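Local coordinates for protein N-alpha-acetyltransferase 35, NatC auxiliary subunit (PDB 6YGA) that serves as the auxiliary subunit of the NatC N-terminal acetyltransferase, which acetylates the N-terminal methionine of the L-A virus Gag protein, at residues Ile490-Leu504 against Tyr520-Thr534. Numbering follows the deposited sequence.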
loop_
_atom_site.group_PDB
_atom_site.type_symbol
_atom_site.label_atom_id
_atom_site.label_comp_id
_atom_site.label_asym_id
_atom_site.label_seq_id
_atom_site.Cartn_x
_atom_site.Cartn_y
_atom_site.Cartn_z
ATOM N N ILE B 490 -5.789 39.716 -10.635
ATOM C CA ILE B 490 -6.170 40.173 -9.302
ATOM C C ILE B 490 -5.720 41.611 -9.088
ATOM O O ILE B 490 -6.485 42.458 -8.611
ATOM C CB ILE B 490 -5.586 39.240 -8.226
ATOM C CG1 ILE B 490 -6.110 37.814 -8.406
ATOM C CG2 ILE B 490 -5.913 39.772 -6.837
ATOM C CD1 ILE B 490 -7.611 37.693 -8.260
ATOM N N GLU B 491 -4.464 41.907 -9.436
ATOM C CA GLU B 491 -3.947 43.260 -9.269
ATOM C C GLU B 491 -4.723 44.254 -10.121
ATOM O O GLU B 491 -4.955 45.393 -9.703
ATOM C CB GLU B 491 -2.457 43.296 -9.611
ATOM C CG GLU B 491 -1.550 43.376 -8.394
ATOM C CD GLU B 491 -1.603 44.736 -7.723
ATOM O OE1 GLU B 491 -1.740 45.747 -8.442
ATOM O OE2 GLU B 491 -1.508 44.795 -6.479
ATOM N N SER B 492 -5.139 43.837 -11.319
ATOM C CA SER B 492 -5.960 44.700 -12.161
ATOM C C SER B 492 -7.289 45.028 -11.487
ATOM O O SER B 492 -7.763 46.167 -11.555
ATOM C CB SER B 492 -6.187 44.037 -13.520
ATOM O OG SER B 492 -7.233 44.672 -14.231
ATOM N N ASN B 493 -7.903 44.042 -10.825
ATOM C CA ASN B 493 -9.148 44.299 -10.108
ATOM C C ASN B 493 -8.910 45.194 -8.899
ATOM O O ASN B 493 -9.737 46.061 -8.590
ATOM C CB ASN B 493 -9.796 42.980 -9.678
ATOM C CG ASN B 493 -10.236 42.128 -10.857
ATOM O OD1 ASN B 493 -10.441 42.631 -11.959
ATOM N ND2 ASN B 493 -10.389 40.830 -10.624
ATOM N N ILE B 494 -7.788 44.996 -8.200
ATOM C CA ILE B 494 -7.458 45.846 -7.059
ATOM C C ILE B 494 -7.250 47.286 -7.512
ATOM O O ILE B 494 -7.754 48.226 -6.887
ATOM C CB ILE B 494 -6.222 45.298 -6.318
ATOM C CG1 ILE B 494 -6.547 43.971 -5.624
ATOM C CG2 ILE B 494 -5.705 46.314 -5.306
ATOM C CD1 ILE B 494 -5.361 43.340 -4.909
ATOM N N ASN B 495 -6.522 47.483 -8.615
ATOM C CA ASN B 495 -6.260 48.837 -9.093
ATOM C C ASN B 495 -7.530 49.521 -9.585
ATOM O O ASN B 495 -7.653 50.746 -9.470
ATOM C CB ASN B 495 -5.204 48.816 -10.200
ATOM C CG ASN B 495 -3.801 48.608 -9.663
ATOM O OD1 ASN B 495 -3.483 49.027 -8.549
ATOM N ND2 ASN B 495 -2.952 47.957 -10.452
ATOM N N ALA B 496 -8.479 48.755 -10.129
ATOM C CA ALA B 496 -9.746 49.344 -10.554
ATOM C C ALA B 496 -10.488 49.955 -9.372
ATOM O O ALA B 496 -11.074 51.038 -9.489
ATOM C CB ALA B 496 -10.609 48.291 -11.249
ATOM N N ILE B 497 -10.470 49.275 -8.225
ATOM C CA ILE B 497 -11.060 49.839 -7.015
ATOM C C ILE B 497 -10.271 51.058 -6.554
ATOM O O ILE B 497 -10.849 52.061 -6.119
ATOM C CB ILE B 497 -11.148 48.765 -5.914
ATOM C CG1 ILE B 497 -12.102 47.643 -6.333
ATOM C CG2 ILE B 497 -11.591 49.384 -4.597
ATOM C CD1 ILE B 497 -12.186 46.498 -5.333
ATOM N N HIS B 498 -8.939 50.999 -6.651
ATOM C CA HIS B 498 -8.119 52.144 -6.261
ATOM C C HIS B 498 -8.381 53.346 -7.160
ATOM O O HIS B 498 -8.390 54.490 -6.690
ATOM C CB HIS B 498 -6.635 51.775 -6.295
ATOM C CG HIS B 498 -6.173 51.002 -5.099
ATOM N ND1 HIS B 498 -5.127 50.105 -5.152
ATOM C CD2 HIS B 498 -6.605 51.000 -3.816
ATOM C CE1 HIS B 498 -4.941 49.577 -3.956
ATOM N NE2 HIS B 498 -5.825 50.103 -3.127
ATOM N N SER B 499 -8.588 53.108 -8.457
ATOM C CA SER B 499 -8.830 54.212 -9.382
ATOM C C SER B 499 -10.135 54.932 -9.066
ATOM O O SER B 499 -10.247 56.141 -9.301
ATOM C CB SER B 499 -8.838 53.698 -10.822
ATOM O OG SER B 499 -9.961 52.869 -11.058
HETATM N N MSE B 500 -11.124 54.218 -8.536
HETATM C CA MSE B 500 -12.384 54.837 -8.137
HETATM C C MSE B 500 -12.153 55.846 -7.020
HETATM O O MSE B 500 -12.743 56.925 -7.016
HETATM C CB MSE B 500 -13.396 53.782 -7.685
HETATM C CG MSE B 500 -14.077 53.028 -8.818
HETATM SE SE MSE B 500 -15.409 51.753 -8.172
HETATM C CE MSE B 500 -16.153 51.196 -9.889
ATOM N N ASN B 501 -11.283 55.484 -6.076
ATOM C CA ASN B 501 -10.965 56.398 -4.984
ATOM C C ASN B 501 -10.217 57.625 -5.494
ATOM O O ASN B 501 -10.448 58.742 -5.018
ATOM C CB ASN B 501 -10.150 55.677 -3.913
ATOM C CG ASN B 501 -9.904 56.538 -2.692
ATOM O OD1 ASN B 501 -10.688 57.438 -2.385
ATOM N ND2 ASN B 501 -8.811 56.269 -1.989
ATOM N N LYS B 502 -9.314 57.438 -6.463
ATOM C CA LYS B 502 -8.641 58.582 -7.068
ATOM C C LYS B 502 -9.633 59.478 -7.799
ATOM O O LYS B 502 -9.540 60.708 -7.729
ATOM C CB LYS B 502 -7.547 58.115 -8.030
ATOM C CG LYS B 502 -6.391 57.363 -7.385
ATOM C CD LYS B 502 -5.184 57.346 -8.316
ATOM C CE LYS B 502 -4.111 56.375 -7.847
ATOM N NZ LYS B 502 -4.524 54.957 -8.041
ATOM N N LYS B 503 -10.589 58.876 -8.511
ATOM C CA LYS B 503 -11.569 59.660 -9.253
ATOM C C LYS B 503 -12.519 60.399 -8.320
ATOM O O LYS B 503 -12.969 61.504 -8.646
ATOM C CB LYS B 503 -12.346 58.751 -10.207
ATOM C CG LYS B 503 -13.313 59.475 -11.127
ATOM C CD LYS B 503 -14.121 58.486 -11.950
ATOM C CE LYS B 503 -15.296 59.168 -12.629
ATOM N NZ LYS B 503 -16.276 58.181 -13.165
ATOM N N LEU B 504 -12.827 59.814 -7.159
ATOM C CA LEU B 504 -13.702 60.481 -6.198
ATOM C C LEU B 504 -13.086 61.779 -5.691
ATOM O O LEU B 504 -13.785 62.787 -5.540
ATOM C CB LEU B 504 -14.004 59.546 -5.026
ATOM C CG LEU B 504 -15.086 58.487 -5.231
ATOM C CD1 LEU B 504 -15.103 57.518 -4.061
ATOM C CD2 LEU B 504 -16.446 59.149 -5.400
ATOM N N TYR B 520 -18.041 52.389 -5.255
ATOM C CA TYR B 520 -16.758 52.202 -4.585
ATOM C C TYR B 520 -16.929 51.580 -3.205
ATOM O O TYR B 520 -16.120 50.742 -2.794
ATOM C CB TYR B 520 -16.025 53.539 -4.485
ATOM C CG TYR B 520 -14.804 53.514 -3.592
ATOM C CD1 TYR B 520 -13.622 52.921 -4.017
ATOM C CD2 TYR B 520 -14.831 54.092 -2.330
ATOM C CE1 TYR B 520 -12.504 52.898 -3.207
ATOM C CE2 TYR B 520 -13.717 54.075 -1.512
ATOM C CZ TYR B 520 -12.556 53.476 -1.957
ATOM O OH TYR B 520 -11.441 53.454 -1.151
ATOM N N ARG B 521 -17.970 51.982 -2.471
ATOM C CA ARG B 521 -18.170 51.438 -1.131
ATOM C C ARG B 521 -18.534 49.959 -1.184
ATOM O O ARG B 521 -18.064 49.170 -0.355
ATOM C CB ARG B 521 -19.249 52.229 -0.395
ATOM C CG ARG B 521 -19.399 51.824 1.061
ATOM C CD ARG B 521 -20.652 52.401 1.692
ATOM N NE ARG B 521 -20.617 52.262 3.143
ATOM C CZ ARG B 521 -20.046 53.146 3.953
ATOM N NH1 ARG B 521 -19.471 54.225 3.443
ATOM N NH2 ARG B 521 -20.049 52.953 5.265
ATOM N N PHE B 522 -19.371 49.565 -2.147
ATOM C CA PHE B 522 -19.721 48.156 -2.287
ATOM C C PHE B 522 -18.491 47.310 -2.584
ATOM O O PHE B 522 -18.319 46.228 -2.010
ATOM C CB PHE B 522 -20.771 47.983 -3.387
ATOM C CG PHE B 522 -20.981 46.553 -3.808
ATOM C CD1 PHE B 522 -21.837 45.724 -3.100
ATOM C CD2 PHE B 522 -20.324 46.040 -4.918
ATOM C CE1 PHE B 522 -22.030 44.407 -3.487
ATOM C CE2 PHE B 522 -20.511 44.725 -5.309
ATOM C CZ PHE B 522 -21.366 43.908 -4.593
ATOM N N ALA B 523 -17.620 47.787 -3.476
ATOM C CA ALA B 523 -16.421 47.029 -3.814
ATOM C C ALA B 523 -15.536 46.829 -2.592
ATOM O O ALA B 523 -15.035 45.726 -2.345
ATOM C CB ALA B 523 -15.652 47.739 -4.929
HETATM N N MSE B 524 -15.335 47.885 -1.810
HETATM C CA MSE B 524 -14.514 47.801 -0.610
HETATM C C MSE B 524 -15.125 46.861 0.420
HETATM O O MSE B 524 -14.414 46.117 1.093
HETATM C CB MSE B 524 -14.322 49.190 0.001
HETATM C CG MSE B 524 -13.533 50.143 -0.876
HETATM SE SE MSE B 524 -11.641 49.680 -0.962
HETATM C CE MSE B 524 -11.061 50.467 0.725
ATOM N N ASP B 525 -16.454 46.895 0.533
ATOM C CA ASP B 525 -17.132 46.088 1.540
ATOM C C ASP B 525 -17.285 44.630 1.120
ATOM O O ASP B 525 -17.350 43.748 1.983
ATOM C CB ASP B 525 -18.507 46.682 1.854
ATOM C CG ASP B 525 -18.420 48.009 2.585
ATOM O OD1 ASP B 525 -17.373 48.284 3.208
ATOM O OD2 ASP B 525 -19.406 48.774 2.542
ATOM N N ASN B 526 -17.340 44.351 -0.184
ATOM C CA ASN B 526 -17.670 43.019 -0.672
ATOM C C ASN B 526 -16.565 42.336 -1.467
ATOM O O ASN B 526 -16.621 41.112 -1.627
ATOM C CB ASN B 526 -18.934 43.069 -1.546
ATOM C CG ASN B 526 -20.190 43.374 -0.748
ATOM O OD1 ASN B 526 -20.376 44.489 -0.256
ATOM N ND2 ASN B 526 -21.067 42.385 -0.630
ATOM N N GLU B 527 -15.570 43.072 -1.965
ATOM C CA GLU B 527 -14.612 42.480 -2.894
ATOM C C GLU B 527 -13.154 42.689 -2.497
ATOM O O GLU B 527 -12.317 41.809 -2.728
ATOM C CB GLU B 527 -14.841 43.035 -4.301
ATOM C CG GLU B 527 -16.146 42.586 -4.932
ATOM C CD GLU B 527 -16.350 43.159 -6.317
ATOM O OE1 GLU B 527 -15.600 44.085 -6.694
ATOM O OE2 GLU B 527 -17.257 42.683 -7.030
HETATM N N MSE B 528 -12.834 43.839 -1.910
HETATM C CA MSE B 528 -11.440 44.210 -1.668
HETATM C C MSE B 528 -10.702 43.252 -0.734
HETATM O O MSE B 528 -9.582 42.836 -1.028
HETATM C CB MSE B 528 -11.356 45.627 -1.102
HETATM C CG MSE B 528 -9.931 46.143 -0.959
HETATM SE SE MSE B 528 -8.923 46.120 -2.635
HETATM C CE MSE B 528 -8.331 47.978 -2.633
ATOM N N GLU B 529 -11.333 42.907 0.390
ATOM C CA GLU B 529 -10.674 42.053 1.371
ATOM C C GLU B 529 -10.315 40.696 0.774
ATOM O O GLU B 529 -9.226 40.167 1.027
ATOM C CB GLU B 529 -11.567 41.888 2.601
ATOM C CG GLU B 529 -10.960 41.052 3.714
ATOM C CD GLU B 529 -11.854 40.984 4.938
ATOM O OE1 GLU B 529 -12.869 41.712 4.980
ATOM O OE2 GLU B 529 -11.541 40.200 5.859
ATOM N N GLN B 530 -11.211 40.126 -0.039
ATOM C CA GLN B 530 -10.926 38.838 -0.664
ATOM C C GLN B 530 -9.853 38.966 -1.741
ATOM O O GLN B 530 -9.020 38.065 -1.904
ATOM C CB GLN B 530 -12.206 38.241 -1.249
ATOM C CG GLN B 530 -12.008 36.874 -1.878
ATOM C CD GLN B 530 -11.508 35.850 -0.879
ATOM O OE1 GLN B 530 -12.206 35.508 0.075
ATOM N NE2 GLN B 530 -10.293 35.361 -1.088
ATOM N N LEU B 531 -9.856 40.074 -2.488
ATOM C CA LEU B 531 -8.821 40.291 -3.495
ATOM C C LEU B 531 -7.439 40.362 -2.859
ATOM O O LEU B 531 -6.483 39.763 -3.365
ATOM C CB LEU B 531 -9.112 41.565 -4.285
ATOM C CG LEU B 531 -10.199 41.487 -5.357
ATOM C CD1 LEU B 531 -10.605 42.883 -5.806
ATOM C CD2 LEU B 531 -9.719 40.661 -6.540
ATOM N N GLN B 532 -7.311 41.087 -1.746
ATOM C CA GLN B 532 -6.019 41.161 -1.073
ATOM C C GLN B 532 -5.596 39.795 -0.556
ATOM O O GLN B 532 -4.426 39.413 -0.676
ATOM C CB GLN B 532 -6.073 42.173 0.070
ATOM C CG GLN B 532 -6.290 43.609 -0.377
ATOM C CD GLN B 532 -5.083 44.197 -1.091
ATOM O OE1 GLN B 532 -3.977 43.659 -1.017
ATOM N NE2 GLN B 532 -5.292 45.312 -1.783
ATOM N N ALA B 533 -6.534 39.039 0.016
ATOM C CA ALA B 533 -6.197 37.716 0.530
ATOM C C ALA B 533 -5.782 36.783 -0.601
ATOM O O ALA B 533 -4.802 36.040 -0.480
ATOM C CB ALA B 533 -7.378 37.138 1.310
ATOM N N THR B 534 -6.524 36.810 -1.712
ATOM C CA THR B 534 -6.153 36.005 -2.870
ATOM C C THR B 534 -4.805 36.439 -3.435
ATOM O O THR B 534 -3.980 35.596 -3.806
ATOM C CB THR B 534 -7.247 36.096 -3.935
ATOM O OG1 THR B 534 -8.444 35.487 -3.437
ATOM C CG2 THR B 534 -6.825 35.391 -5.214
#
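I490 and L531 near one end, and M500 and Y520 near the other, bring the backbones closest as helices 490-504 and 520-534 run roughly antiparallel, their axes 9.8 Å apart at closest approach and 145° between their directions. The pair belongs to the projecting helical hairpin of helices 465-506 and 511-564, within the NAA35-like TPR-repeat region, and it illustrates knobs-into-holes packing. Three knobs alternate between the partners. L531 fits among I490, N493, I494 and I497; its CB lies 3.8 Å from CG1 of I494, the two side chains passing one another in opposing senses, while the methyl CD2 meets CG2 of I490. I497 is the central knob, seated among Y520, A523, M524 and M528. Its branches divide the work: CD1 packs 3.7 Å from CB of A523, and CG2 meets the selenium of M524, a selenomethionine as M528 is, at 3.6 Å. Y520 fills the third hole, among I497, M500, N501 and L504. A chi1 of 169° turns its ring away from its own backbone N and sets it against the other helix, with I497 O at its edge, 3.5 Å from CE1 of Y520. M524 CG of its own helix lies over one face, N501 CA over the opposite one, both near the ring margin. Helix 520-534 widens into a pi-type turn at 524-528, where E527 N and M528 N both bond to A523 O from opposite faces of its carbonyl plane. At the end of this turn, M528 bends at chi2 and chi3, bringing its methyl CE within 3.3 Å of H498 NE2.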